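Local coordinates for aldolase (Klebsiella pneumoniae, PDB 6VOQ), which belongs to the class II aldolase and adducin-like family and carries a bound zinc ion, at residues Gly29-Leu41 and His79-Val93. Residues are numbered along the deposited sequence; the frame is centred on the assembly and turned at random.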
ATOM      1  N   GLY A  29      12.805 -11.599   7.033  1.00 41.40           N
ATOM      2  CA  GLY A  29      11.950 -11.788   8.183  1.00 39.07           C
ATOM      3  C   GLY A  29      11.939 -13.227   8.658  1.00 41.10           C
ATOM      4  O   GLY A  29      12.200 -14.168   7.903  1.00 55.10           O
ATOM      5  N   ASN A  30      11.636 -13.402   9.939  1.00 31.02           N
ATOM      6  CA  ASN A  30      11.485 -14.733  10.501  1.00 37.80           C
ATOM      7  C   ASN A  30      10.614 -14.650  11.748  1.00 32.92           C
ATOM      8  O   ASN A  30      10.502 -13.596  12.380  1.00 32.24           O
ATOM      9  CB  ASN A  30      12.841 -15.364  10.814  1.00 27.29           C
ATOM     10  CG  ASN A  30      13.818 -14.378  11.392  1.00 46.70           C
ATOM     11  OD1 ASN A  30      13.787 -14.085  12.584  1.00 49.82           O
ATOM     12  ND2 ASN A  30      14.699 -13.855  10.548  1.00 45.70           N
ATOM     13  N   LEU A  31       9.980 -15.769  12.072  1.00 31.78           N
ATOM     14  CA  LEU A  31       9.095 -15.884  13.217  1.00 28.42           C
ATOM     15  C   LEU A  31       9.584 -17.028  14.086  1.00 29.91           C
ATOM     16  O   LEU A  31      10.120 -18.020  13.582  1.00 31.18           O
ATOM     17  CB  LEU A  31       7.623 -16.128  12.783  1.00 23.22           C
ATOM     18  CG  LEU A  31       7.105 -15.271  11.614  1.00 28.10           C
ATOM     19  CD1 LEU A  31       5.737 -15.724  11.127  1.00 25.34           C
ATOM     20  CD2 LEU A  31       7.065 -13.799  11.995  1.00 28.60           C
ATOM     21  N   SER A  32       9.418 -16.878  15.398  1.00 26.25           N
ATOM     22  CA  SER A  32       9.645 -17.993  16.309  1.00 32.66           C
ATOM     23  C   SER A  32       8.618 -17.959  17.435  1.00 34.11           C
ATOM     24  O   SER A  32       8.061 -16.906  17.763  1.00 36.17           O
ATOM     25  CB  SER A  32      11.070 -17.977  16.883  1.00 28.71           C
ATOM     26  OG  SER A  32      11.258 -16.915  17.810  1.00 35.78           O
ATOM     27  N   LEU A  33       8.377 -19.126  18.027  1.00 32.17           N
ATOM     28  CA  LEU A  33       7.501 -19.222  19.187  1.00 35.49           C
ATOM     29  C   LEU A  33       7.896 -20.434  20.022  1.00 38.34           C
ATOM     30  O   LEU A  33       8.355 -21.452  19.494  1.00 27.40           O
ATOM     31  CB  LEU A  33       6.020 -19.306  18.778  1.00 34.26           C
ATOM     32  CG  LEU A  33       5.545 -20.453  17.873  1.00 35.08           C
ATOM     33  CD1 LEU A  33       5.234 -21.707  18.666  1.00 27.46           C
ATOM     34  CD2 LEU A  33       4.310 -20.035  17.084  1.00 35.97           C
ATOM     35  N   LEU A  34       7.707 -20.314  21.332  1.00 32.75           N
ATOM     36  CA  LEU A  34       8.008 -21.404  22.250  1.00 32.33           C
ATOM     37  C   LEU A  34       6.948 -22.491  22.158  1.00 38.09           C
ATOM     38  O   LEU A  34       5.749 -22.212  22.235  1.00 41.36           O
ATOM     39  CB  LEU A  34       8.088 -20.887  23.684  1.00 40.58           C
ATOM     40  CG  LEU A  34       9.484 -20.472  24.143  1.00 50.88           C
ATOM     41  CD1 LEU A  34       9.441 -19.918  25.561  1.00 55.50           C
ATOM     42  CD2 LEU A  34      10.443 -21.653  24.040  1.00 49.95           C
ATOM     43  N   LEU A  35       7.392 -23.725  22.011  1.00 41.45           N
ATOM     44  CA  LEU A  35       6.501 -24.867  22.019  1.00 39.95           C
ATOM     45  C   LEU A  35       6.216 -25.295  23.452  1.00 43.03           C
ATOM     46  O   LEU A  35       6.910 -24.876  24.386  1.00 46.12           O
ATOM     47  CB  LEU A  35       7.117 -26.013  21.220  1.00 33.36           C
ATOM     48  CG  LEU A  35       7.219 -25.746  19.712  1.00 38.21           C
ATOM     49  CD1 LEU A  35       8.084 -26.793  19.020  1.00 35.65           C
ATOM     50  CD2 LEU A  35       5.837 -25.673  19.069  1.00 31.09           C
ATOM     51  N   PRO A  36       5.176 -26.107  23.660  1.00 43.84           N
ATOM     52  CA  PRO A  36       4.892 -26.596  25.021  1.00 46.14           C
ATOM     53  C   PRO A  36       6.064 -27.285  25.697  1.00 48.92           C
ATOM     54  O   PRO A  36       6.207 -27.169  26.919  1.00 55.17           O
ATOM     55  CB  PRO A  36       3.721 -27.560  24.796  1.00 44.80           C
ATOM     56  CG  PRO A  36       3.000 -26.980  23.624  1.00 45.81           C
ATOM     57  CD  PRO A  36       4.069 -26.393  22.729  1.00 44.24           C
ATOM     58  N   ASP A  37       6.911 -27.993  24.948  1.00 46.95           N
ATOM     59  CA  ASP A  37       8.036 -28.720  25.528  1.00 49.66           C
ATOM     60  C   ASP A  37       9.258 -27.840  25.760  1.00 55.21           C
ATOM     61  O   ASP A  37      10.337 -28.362  26.072  1.00 61.75           O
ATOM     62  CB  ASP A  37       8.419 -29.901  24.629  1.00 48.71           C
ATOM     63  CG  ASP A  37       8.711 -29.480  23.196  1.00 49.43           C
ATOM     64  OD1 ASP A  37       8.838 -28.265  22.939  1.00 44.44           O
ATOM     65  OD2 ASP A  37       8.821 -30.370  22.323  1.00 53.04           O
ATOM     66  N   GLY A  38       9.124 -26.527  25.597  1.00 41.36           N
ATOM     67  CA  GLY A  38      10.236 -25.629  25.774  1.00 46.13           C
ATOM     68  C   GLY A  38      11.120 -25.453  24.564  1.00 43.80           C
ATOM     69  O   GLY A  38      12.023 -24.612  24.598  1.00 53.35           O
ATOM     70  N   ASN A  39      10.903 -26.211  23.498  1.00 38.54           N
ATOM     71  CA  ASN A  39      11.667 -26.003  22.281  1.00 43.00           C
ATOM     72  C   ASN A  39      11.074 -24.856  21.464  1.00 43.49           C
ATOM     73  O   ASN A  39       9.986 -24.342  21.741  1.00 39.37           O
ATOM     74  CB  ASN A  39      11.709 -27.279  21.449  1.00 35.64           C
ATOM     75  CG  ASN A  39      12.535 -28.365  22.106  1.00 40.34           C
ATOM     76  OD1 ASN A  39      13.598 -28.102  22.663  1.00 43.14           O
ATOM     77  ND2 ASN A  39      12.032 -29.592  22.072  1.00 39.72           N
ATOM     78  N   LEU A  40      11.805 -24.469  20.429  1.00 41.74           N
ATOM     79  CA  LEU A  40      11.481 -23.303  19.623  1.00 36.71           C
ATOM     80  C   LEU A  40      10.991 -23.751  18.253  1.00 37.65           C
ATOM     81  O   LEU A  40      11.673 -24.521  17.567  1.00 33.61           O
ATOM     82  CB  LEU A  40      12.708 -22.404  19.482  1.00 40.49           C
ATOM     83  CG  LEU A  40      12.430 -20.915  19.425  1.00 43.96           C
ATOM     84  CD1 LEU A  40      11.425 -20.552  20.506  1.00 50.23           C
ATOM     85  CD2 LEU A  40      13.724 -20.174  19.608  1.00 43.75           C
ATOM     86  N   LEU A  41       9.812 -23.281  17.866  1.00 37.84           N
ATOM     87  CA  LEU A  41       9.338 -23.398  16.494  1.00 34.40           C
ATOM     88  C   LEU A  41       9.751 -22.132  15.749  1.00 38.01           C
ATOM     89  O   LEU A  41       9.571 -21.022  16.257  1.00 43.70           O
ATOM     90  CB  LEU A  41       7.819 -23.585  16.464  1.00 29.25           C
ATOM     91  CG  LEU A  41       7.151 -23.750  15.096  1.00 31.99           C
ATOM     92  CD1 LEU A  41       7.417 -25.150  14.555  1.00 27.84           C
ATOM     93  CD2 LEU A  41       5.644 -23.471  15.166  1.00 30.71           C
ATOM     94  N   HIS A  79      17.108 -14.749  18.091  1.00 35.27           N
ATOM     95  CA  HIS A  79      15.840 -15.079  18.731  1.00 26.10           C
ATOM     96  C   HIS A  79      16.082 -15.785  20.059  1.00 30.28           C
ATOM     97  O   HIS A  79      15.516 -15.407  21.090  1.00 35.34           O
ATOM     98  CB  HIS A  79      15.012 -15.981  17.825  1.00 38.40           C
ATOM     99  CG  HIS A  79      14.328 -15.269  16.709  1.00 34.15           C
ATOM    100  ND1 HIS A  79      12.966 -15.341  16.511  1.00 31.63           N
ATOM    101  CD2 HIS A  79      14.818 -14.498  15.710  1.00 31.26           C
ATOM    102  CE1 HIS A  79      12.644 -14.633  15.444  1.00 32.65           C
ATOM    103  NE2 HIS A  79      13.748 -14.111  14.942  1.00 36.27           N
ATOM    104  N   ARG A  80      16.914 -16.832  20.040  1.00 30.12           N
ATOM    105  CA  ARG A  80      17.172 -17.623  21.239  1.00 34.70           C
ATOM    106  C   ARG A  80      17.743 -16.776  22.360  1.00 33.37           C
ATOM    107  O   ARG A  80      17.361 -16.955  23.520  1.00 38.17           O
ATOM    108  CB  ARG A  80      18.130 -18.773  20.920  1.00 36.90           C
ATOM    109  CG  ARG A  80      17.584 -19.741  19.884  1.00 45.16           C
ATOM    110  CD  ARG A  80      18.431 -20.990  19.773  1.00 45.49           C
ATOM    111  NE  ARG A  80      19.588 -20.795  18.913  1.00 45.25           N
ATOM    112  CZ  ARG A  80      20.844 -20.749  19.344  1.00 46.35           C
ATOM    113  NH1 ARG A  80      21.117 -20.883  20.637  1.00 43.88           N
ATOM    114  NH2 ARG A  80      21.830 -20.577  18.474  1.00 48.70           N
ATOM    115  N   ALA A  81      18.654 -15.854  22.036  1.00 33.59           N
ATOM    116  CA  ALA A  81      19.221 -14.977  23.053  1.00 39.16           C
ATOM    117  C   ALA A  81      18.135 -14.266  23.849  1.00 35.76           C
ATOM    118  O   ALA A  81      18.245 -14.145  25.074  1.00 39.74           O
ATOM    119  CB  ALA A  81      20.165 -13.961  22.410  1.00 28.86           C
ATOM    120  N   VAL A  82      17.063 -13.832  23.183  1.00 27.65           N
ATOM    121  CA  VAL A  82      15.964 -13.176  23.888  1.00 32.22           C
ATOM    122  C   VAL A  82      15.254 -14.159  24.816  1.00 31.73           C
ATOM    123  O   VAL A  82      15.034 -13.870  25.996  1.00 30.17           O
ATOM    124  CB  VAL A  82      14.984 -12.546  22.886  1.00 26.31           C
ATOM    125  CG1 VAL A  82      13.804 -11.916  23.631  1.00 26.13           C
ATOM    126  CG2 VAL A  82      15.699 -11.534  22.017  1.00 25.36           C
ATOM    127  N   TYR A  83      14.862 -15.320  24.286  1.00 31.37           N
ATOM    128  CA  TYR A  83      14.168 -16.313  25.100  1.00 37.29           C
ATOM    129  C   TYR A  83      14.972 -16.677  26.338  1.00 36.26           C
ATOM    130  O   TYR A  83      14.405 -16.841  27.420  1.00 36.30           O
ATOM    131  CB  TYR A  83      13.890 -17.579  24.290  1.00 39.19           C
ATOM    132  CG  TYR A  83      12.846 -17.424  23.217  1.00 36.70           C
ATOM    133  CD1 TYR A  83      11.503 -17.335  23.542  1.00 31.39           C
ATOM    134  CD2 TYR A  83      13.204 -17.384  21.870  1.00 28.18           C
ATOM    135  CE1 TYR A  83      10.544 -17.204  22.554  1.00 31.71           C
ATOM    136  CE2 TYR A  83      12.256 -17.235  20.881  1.00 27.50           C
ATOM    137  CZ  TYR A  83      10.928 -17.154  21.227  1.00 27.57           C
ATOM    138  OH  TYR A  83       9.967 -17.022  20.252  1.00 30.56           O
ATOM    139  N   LEU A  84      16.293 -16.821  26.194  1.00 34.58           N
ATOM    140  CA  LEU A  84      17.147 -17.268  27.286  1.00 32.84           C
ATOM    141  C   LEU A  84      17.302 -16.232  28.389  1.00 37.11           C
ATOM    142  O   LEU A  84      17.880 -16.555  29.433  1.00 42.59           O
ATOM    143  CB  LEU A  84      18.523 -17.656  26.745  1.00 43.81           C
ATOM    144  CG  LEU A  84      18.602 -18.952  25.947  1.00 40.29           C
ATOM    145  CD1 LEU A  84      19.886 -18.968  25.145  1.00 34.97           C
ATOM    146  CD2 LEU A  84      18.537 -20.160  26.881  1.00 35.27           C
ATOM    147  N   HIS A  85      16.809 -15.004  28.193  1.00 38.49           N
ATOM    148  CA  HIS A  85      16.922 -13.966  29.210  1.00 37.23           C
ATOM    149  C   HIS A  85      15.613 -13.211  29.398  1.00 38.64           C
ATOM    150  O   HIS A  85      15.616 -12.062  29.853  1.00 47.33           O
ATOM    151  CB  HIS A  85      18.068 -13.018  28.871  1.00 33.68           C
ATOM    152  CG  HIS A  85      19.386 -13.709  28.862  1.00 36.91           C
ATOM    153  ND1 HIS A  85      19.871 -14.358  27.748  1.00 39.85           N
ATOM    154  CD2 HIS A  85      20.275 -13.945  29.852  1.00 37.97           C
ATOM    155  CE1 HIS A  85      21.023 -14.932  28.042  1.00 36.38           C
ATOM    156  NE2 HIS A  85      21.292 -14.695  29.312  1.00 41.64           N
ATOM    157  N   ASN A  86      14.491 -13.844  29.073  1.00 35.58           N
ATOM    158  CA  ASN A  86      13.177 -13.276  29.347  1.00 35.86           C
ATOM    159  C   ASN A  86      12.141 -14.388  29.357  1.00 38.97           C
ATOM    160  O   ASN A  86      11.655 -14.784  28.291  1.00 38.39           O
ATOM    161  CB  ASN A  86      12.810 -12.220  28.306  1.00 30.20           C
ATOM    162  CG  ASN A  86      11.448 -11.618  28.552  1.00 36.84           C
ATOM    163  OD1 ASN A  86      10.833 -11.859  29.588  1.00 38.57           O
ATOM    164  ND2 ASN A  86      10.972 -10.815  27.602  1.00 36.19           N
ATOM    165  N   PRO A  87      11.779 -14.929  30.523  1.00 34.05           N
ATOM    166  CA  PRO A  87      10.798 -16.022  30.527  1.00 40.23           C
ATOM    167  C   PRO A  87       9.407 -15.585  30.115  1.00 36.63           C
ATOM    168  O   PRO A  87       8.581 -16.448  29.795  1.00 41.74           O
ATOM    169  CB  PRO A  87      10.837 -16.541  31.974  1.00 36.89           C
ATOM    170  CG  PRO A  87      11.453 -15.461  32.767  1.00 40.03           C
ATOM    171  CD  PRO A  87      12.386 -14.720  31.847  1.00 41.22           C
ATOM    172  N   ALA A  88       9.124 -14.282  30.080  1.00 36.58           N
ATOM    173  CA  ALA A  88       7.822 -13.824  29.613  1.00 33.33           C
ATOM    174  C   ALA A  88       7.692 -13.878  28.097  1.00 40.79           C
ATOM    175  O   ALA A  88       6.579 -13.767  27.575  1.00 48.96           O
ATOM    176  CB  ALA A  88       7.554 -12.405  30.113  1.00 33.44           C
ATOM    177  N   CYS A  89       8.793 -14.067  27.382  1.00 30.69           N
ATOM    178  CA  CYS A  89       8.792 -14.025  25.927  1.00 36.02           C
ATOM    179  C   CYS A  89       8.428 -15.405  25.393  1.00 34.62           C
ATOM    180  O   CYS A  89       9.171 -16.365  25.593  1.00 32.88           O
ATOM    181  CB  CYS A  89      10.158 -13.574  25.421  1.00 31.26           C
ATOM    182  SG  CYS A  89      10.321 -13.656  23.642  1.00 38.99           S
ATOM    183  N   LYS A  90       7.281 -15.505  24.721  1.00 29.50           N
ATOM    184  CA  LYS A  90       6.815 -16.763  24.163  1.00 29.95           C
ATOM    185  C   LYS A  90       6.850 -16.795  22.644  1.00 33.05           C
ATOM    186  O   LYS A  90       6.595 -17.855  22.057  1.00 42.62           O
ATOM    187  CB  LYS A  90       5.383 -17.059  24.638  1.00 36.08           C
ATOM    188  CG  LYS A  90       5.190 -16.981  26.143  1.00 38.78           C
ATOM    189  CD  LYS A  90       6.034 -18.018  26.867  1.00 46.69           C
ATOM    190  CE  LYS A  90       5.778 -17.986  28.370  1.00 55.58           C
ATOM    191  NZ  LYS A  90       6.533 -19.040  29.118  1.00 64.75           N
ATOM    192  N   ALA A  91       7.152 -15.671  22.000  1.00 27.71           N
ATOM    193  CA  ALA A  91       7.135 -15.561  20.553  1.00 29.26           C
ATOM    194  C   ALA A  91       7.864 -14.290  20.170  1.00 32.25           C
ATOM    195  O   ALA A  91       7.804 -13.282  20.882  1.00 34.05           O
ATOM    196  CB  ALA A  91       5.713 -15.551  19.983  1.00 27.09           C
ATOM    197  N   ILE A  92       8.552 -14.358  19.033  1.00 25.18           N
ATOM    198  CA  ILE A  92       9.361 -13.266  18.521  1.00 24.29           C
ATOM    199  C   ILE A  92       9.030 -13.082  17.053  1.00 26.52           C
ATOM    200  O   ILE A  92       8.986 -14.055  16.292  1.00 29.48           O
ATOM    201  CB  ILE A  92      10.868 -13.522  18.696  1.00 28.59           C
ATOM    202  CG1 ILE A  92      11.264 -13.476  20.163  1.00 24.87           C
ATOM    203  CG2 ILE A  92      11.675 -12.491  17.924  1.00 25.85           C
ATOM    204  CD1 ILE A  92      12.765 -13.633  20.350  1.00 27.07           C
ATOM    205  N   VAL A  93       8.797 -11.834  16.663  1.00 29.05           N
ATOM    206  CA  VAL A  93       8.592 -11.454  15.275  1.00 23.34           C
ATOM    207  C   VAL A  93       9.772 -10.583  14.884  1.00 23.60           C
ATOM    208  O   VAL A  93      10.041  -9.562  15.526  1.00 29.86           O
ATOM    209  CB  VAL A  93       7.258 -10.717  15.085  1.00 26.17           C
ATOM    210  CG1 VAL A  93       7.220  -9.962  13.747  1.00 23.86           C
ATOM    211  CG2 VAL A  93       6.115 -11.702  15.178  1.00 31.05           C
TER
HETATM  212  O   HOH W   1       4.287 -19.791  22.303  1.00 44.04           O
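Ser-32 and Ile-92 form a hydrogen-bonded antiparallel pair, N of Ser-32 to O of Ile-92 at 3.0 Å, and one more backbone bond, Leu-34 N to Lys-90 O, follows. A water bridges the carbonyl oxygens of Leu-34 and Lys-90 at the end of the ladder. On the side of the sheet facing helix 76-83, the hydroxyl of Ser-32 sits between two helix side chains. With OG between its own N and carbonyl carbon (chi1 71°), Ser-32 turns the hydroxyl to the helix. There OG hydrogen-bonds ND1 of His-79 at 2.7 Å and OH of Tyr-83 at 2.8 Å, at the edge of both rings; either partner could donate in each bond. CG2 of Ile-92 packs over one face of the imidazole. NE2 of His-79 is modelled 2.4 Å from OD1 of Asn-30, so short and bent (124°) that the bond is doubtful in detail. The Tyr-83 ring carries CD1 of Leu-40 over one face, a CH-pi contact 3.7 Å from the centroid. Leu-34 slides past the same ring, with CG 3.8 Å from CD1 of Tyr-83. On the opposite sheet face, Leu-31 CD2 meets Val-93 CG2. The arrangement is a helix packed on the central sheet of the class II aldolase fold, with Asn-30 close to the zinc site of Glu-75, His-94, His-96 and His-161.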